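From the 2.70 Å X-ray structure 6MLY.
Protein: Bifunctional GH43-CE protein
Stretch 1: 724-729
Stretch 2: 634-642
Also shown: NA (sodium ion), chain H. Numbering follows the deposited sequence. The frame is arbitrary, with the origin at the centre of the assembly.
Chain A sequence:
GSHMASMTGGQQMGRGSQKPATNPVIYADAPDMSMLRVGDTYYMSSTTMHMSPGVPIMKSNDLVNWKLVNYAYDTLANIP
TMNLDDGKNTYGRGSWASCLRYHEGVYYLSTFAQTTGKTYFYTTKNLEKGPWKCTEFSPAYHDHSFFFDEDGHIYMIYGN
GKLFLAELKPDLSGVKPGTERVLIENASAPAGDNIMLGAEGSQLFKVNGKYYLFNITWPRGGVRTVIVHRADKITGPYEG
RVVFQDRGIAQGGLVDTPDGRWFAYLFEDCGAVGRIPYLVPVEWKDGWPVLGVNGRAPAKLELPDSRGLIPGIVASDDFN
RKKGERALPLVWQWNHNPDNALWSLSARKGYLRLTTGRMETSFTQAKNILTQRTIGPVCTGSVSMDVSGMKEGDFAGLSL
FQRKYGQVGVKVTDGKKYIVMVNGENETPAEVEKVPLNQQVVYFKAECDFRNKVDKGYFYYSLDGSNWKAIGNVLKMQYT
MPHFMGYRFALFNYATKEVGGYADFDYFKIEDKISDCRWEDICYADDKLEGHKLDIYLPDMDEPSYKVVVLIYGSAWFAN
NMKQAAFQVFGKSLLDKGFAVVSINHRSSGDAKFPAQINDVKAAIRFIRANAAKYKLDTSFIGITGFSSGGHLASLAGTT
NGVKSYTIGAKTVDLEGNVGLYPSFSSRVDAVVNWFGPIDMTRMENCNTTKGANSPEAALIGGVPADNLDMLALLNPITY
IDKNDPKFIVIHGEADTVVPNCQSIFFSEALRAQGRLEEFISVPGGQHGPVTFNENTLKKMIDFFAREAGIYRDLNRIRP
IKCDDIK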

# COMPACT_ATOMS: atom_id res chain seq x y z
N ASN A 724 -6.98 -33.99 28.09
CA ASN A 724 -7.03 -34.00 26.61
C ASN A 724 -6.89 -32.59 26.03
O ASN A 724 -7.00 -32.40 24.82
CB ASN A 724 -8.30 -34.70 26.13
CG ASN A 724 -8.47 -36.08 26.73
OD1 ASN A 724 -9.51 -36.39 27.30
ND2 ASN A 724 -7.44 -36.90 26.63
N ASP A 725 -6.64 -31.60 26.90
CA ASP A 725 -6.24 -30.25 26.50
C ASP A 725 -4.86 -30.33 25.87
O ASP A 725 -4.21 -31.37 25.94
CB ASP A 725 -6.31 -29.29 27.70
CG ASP A 725 -7.73 -28.96 28.16
OD1 ASP A 725 -8.70 -29.46 27.54
OD2 ASP A 725 -7.87 -28.18 29.11
N PRO A 726 -4.38 -29.28 25.16
CA PRO A 726 -3.06 -29.32 24.53
C PRO A 726 -1.87 -29.23 25.51
O PRO A 726 -2.06 -28.95 26.69
CB PRO A 726 -3.04 -28.08 23.62
CG PRO A 726 -4.48 -27.63 23.55
CD PRO A 726 -5.08 -28.02 24.88
N LYS A 727 -0.67 -29.46 24.98
CA LYS A 727 0.58 -29.24 25.70
C LYS A 727 0.85 -27.74 25.81
O LYS A 727 0.59 -26.99 24.87
CB LYS A 727 1.74 -29.93 24.97
CG LYS A 727 2.27 -31.19 25.64
CD LYS A 727 1.30 -32.35 25.68
CE LYS A 727 1.63 -33.34 26.78
NZ LYS A 727 3.01 -33.87 26.68
N PHE A 728 1.38 -27.31 26.96
CA PHE A 728 1.68 -25.90 27.23
C PHE A 728 3.18 -25.70 27.46
O PHE A 728 3.88 -26.63 27.83
CB PHE A 728 0.91 -25.43 28.46
CG PHE A 728 -0.56 -25.19 28.22
CD1 PHE A 728 -1.45 -26.25 28.16
CD2 PHE A 728 -1.05 -23.91 28.03
CE1 PHE A 728 -2.79 -26.03 27.92
CE2 PHE A 728 -2.40 -23.69 27.79
CZ PHE A 728 -3.27 -24.75 27.73
N ILE A 729 3.65 -24.48 27.23
CA ILE A 729 4.93 -24.01 27.74
C ILE A 729 4.70 -22.64 28.37
O ILE A 729 4.39 -21.69 27.66
CB ILE A 729 6.01 -23.98 26.64
CG1 ILE A 729 6.45 -25.39 26.24
CG2 ILE A 729 7.19 -23.11 27.07
CD1 ILE A 729 7.76 -25.44 25.48
NA NA H . -10.76 -28.31 28.97
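Stretch 2 634-642: ASLAGTTNG

Stretch 2 brings the last turns of a helix, from A634 to about T639, against stretch 1, which runs from a loop at N724 into a strand that includes F728 and I729. The N-to-C directions are nearly antiparallel, with a signed crossing angle of -163° and axes 10.0 Å apart at closest approach. Register follows from the shortest CA separations: 5.7 Å between D725 CA and T639 CA, and 6.4 Å between P726 CA and G638 CA.

Helical geometry persists through G638 (phi/psi -57/-45), whose N donates to A634 O at 3.0 Å, while T639 N reaches S635 O at 3.0 Å. At T640 (-110/14) the helical values are lost, but its p rotamer (chi1 60°) turns OG1 back to L636 O, a 2.5 Å hydrogen bond within the stretch.

F728, with chi1 -75° (m) and chi2 78°, directs its ring at the helix. CZ lies 3.7 Å from G638 CA and 3.8 Å from T639 CG2, and CE2 is 4.0 Å from S635 O, which meets the ring edge. G638 leaves room for this approach: an ideal CB there would lie 2.5 Å from F728 CZ, a clash.

No hydrogen bond crosses the interface; sodium joins the stretches instead. D725 (chi1 -71°, m; chi2 -1°) presents both carboxylate oxygens to the ion, OD1 at 2.8 Å and OD2 at 2.9 Å, and T639 O binds it at 2.4 Å. Shared coordination accounts for the 3.2 Å between D725 OD2 and T639 O, two oxygens that would otherwise repel. Two further ligands come from elsewhere in the structure.

P726, its ring C-gamma exo, packs CD 3.0 Å from G638 O and CG 3.3 Å from N641 ND2. The N641 side chain (chi1 -85°, m) thus lies against the proline, its amide satisfied elsewhere in the structure.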

# COMPACT_ATOMS: atom_id res chain seq x y z
N ALA A 634 -4.45 -16.63 25.16
CA ALA A 634 -3.91 -17.83 24.51
C ALA A 634 -4.09 -19.05 25.42
O ALA A 634 -4.46 -20.13 24.95
CB ALA A 634 -2.46 -17.62 24.16
N SER A 635 -3.84 -18.88 26.72
CA SER A 635 -3.98 -19.95 27.70
C SER A 635 -5.45 -20.38 27.82
O SER A 635 -5.75 -21.57 27.70
CB SER A 635 -3.41 -19.55 29.03
OG SER A 635 -2.00 -19.36 28.94
N LEU A 636 -6.33 -19.40 28.04
CA LEU A 636 -7.78 -19.61 28.21
C LEU A 636 -8.35 -20.29 26.97
O LEU A 636 -9.28 -21.09 27.07
CB LEU A 636 -8.45 -18.26 28.48
CG LEU A 636 -9.93 -18.31 28.85
CD1 LEU A 636 -10.12 -18.96 30.21
CD2 LEU A 636 -10.54 -16.92 28.84
N ALA A 637 -7.80 -19.95 25.79
CA ALA A 637 -8.10 -20.61 24.53
C ALA A 637 -7.65 -22.08 24.58
O ALA A 637 -8.38 -22.96 24.13
CB ALA A 637 -7.44 -19.88 23.39
N GLY A 638 -6.46 -22.31 25.13
CA GLY A 638 -5.86 -23.65 25.29
C GLY A 638 -6.73 -24.61 26.10
O GLY A 638 -6.91 -25.77 25.71
N THR A 639 -7.27 -24.14 27.23
CA THR A 639 -7.96 -25.03 28.16
C THR A 639 -9.44 -25.19 27.78
O THR A 639 -10.11 -26.08 28.32
CB THR A 639 -7.78 -24.59 29.62
OG1 THR A 639 -8.40 -23.33 29.85
CG2 THR A 639 -6.33 -24.50 30.03
N THR A 640 -9.95 -24.37 26.84
CA THR A 640 -11.39 -24.34 26.55
C THR A 640 -11.72 -24.95 25.17
O THR A 640 -12.84 -24.82 24.69
CB THR A 640 -11.95 -22.92 26.72
OG1 THR A 640 -11.28 -22.04 25.82
CG2 THR A 640 -11.82 -22.43 28.15
N ASN A 641 -10.75 -25.66 24.58
CA ASN A 641 -11.00 -26.53 23.42
C ASN A 641 -12.30 -27.31 23.63
O ASN A 641 -12.37 -28.19 24.47
CB ASN A 641 -9.86 -27.51 23.18
CG ASN A 641 -8.72 -26.94 22.36
OD1 ASN A 641 -8.87 -25.90 21.72
ND2 ASN A 641 -7.59 -27.62 22.35
N GLY A 642 -13.33 -26.96 22.86
CA GLY A 642 -14.57 -27.72 22.80
C GLY A 642 -15.59 -27.25 23.82
O GLY A 642 -16.64 -27.87 23.96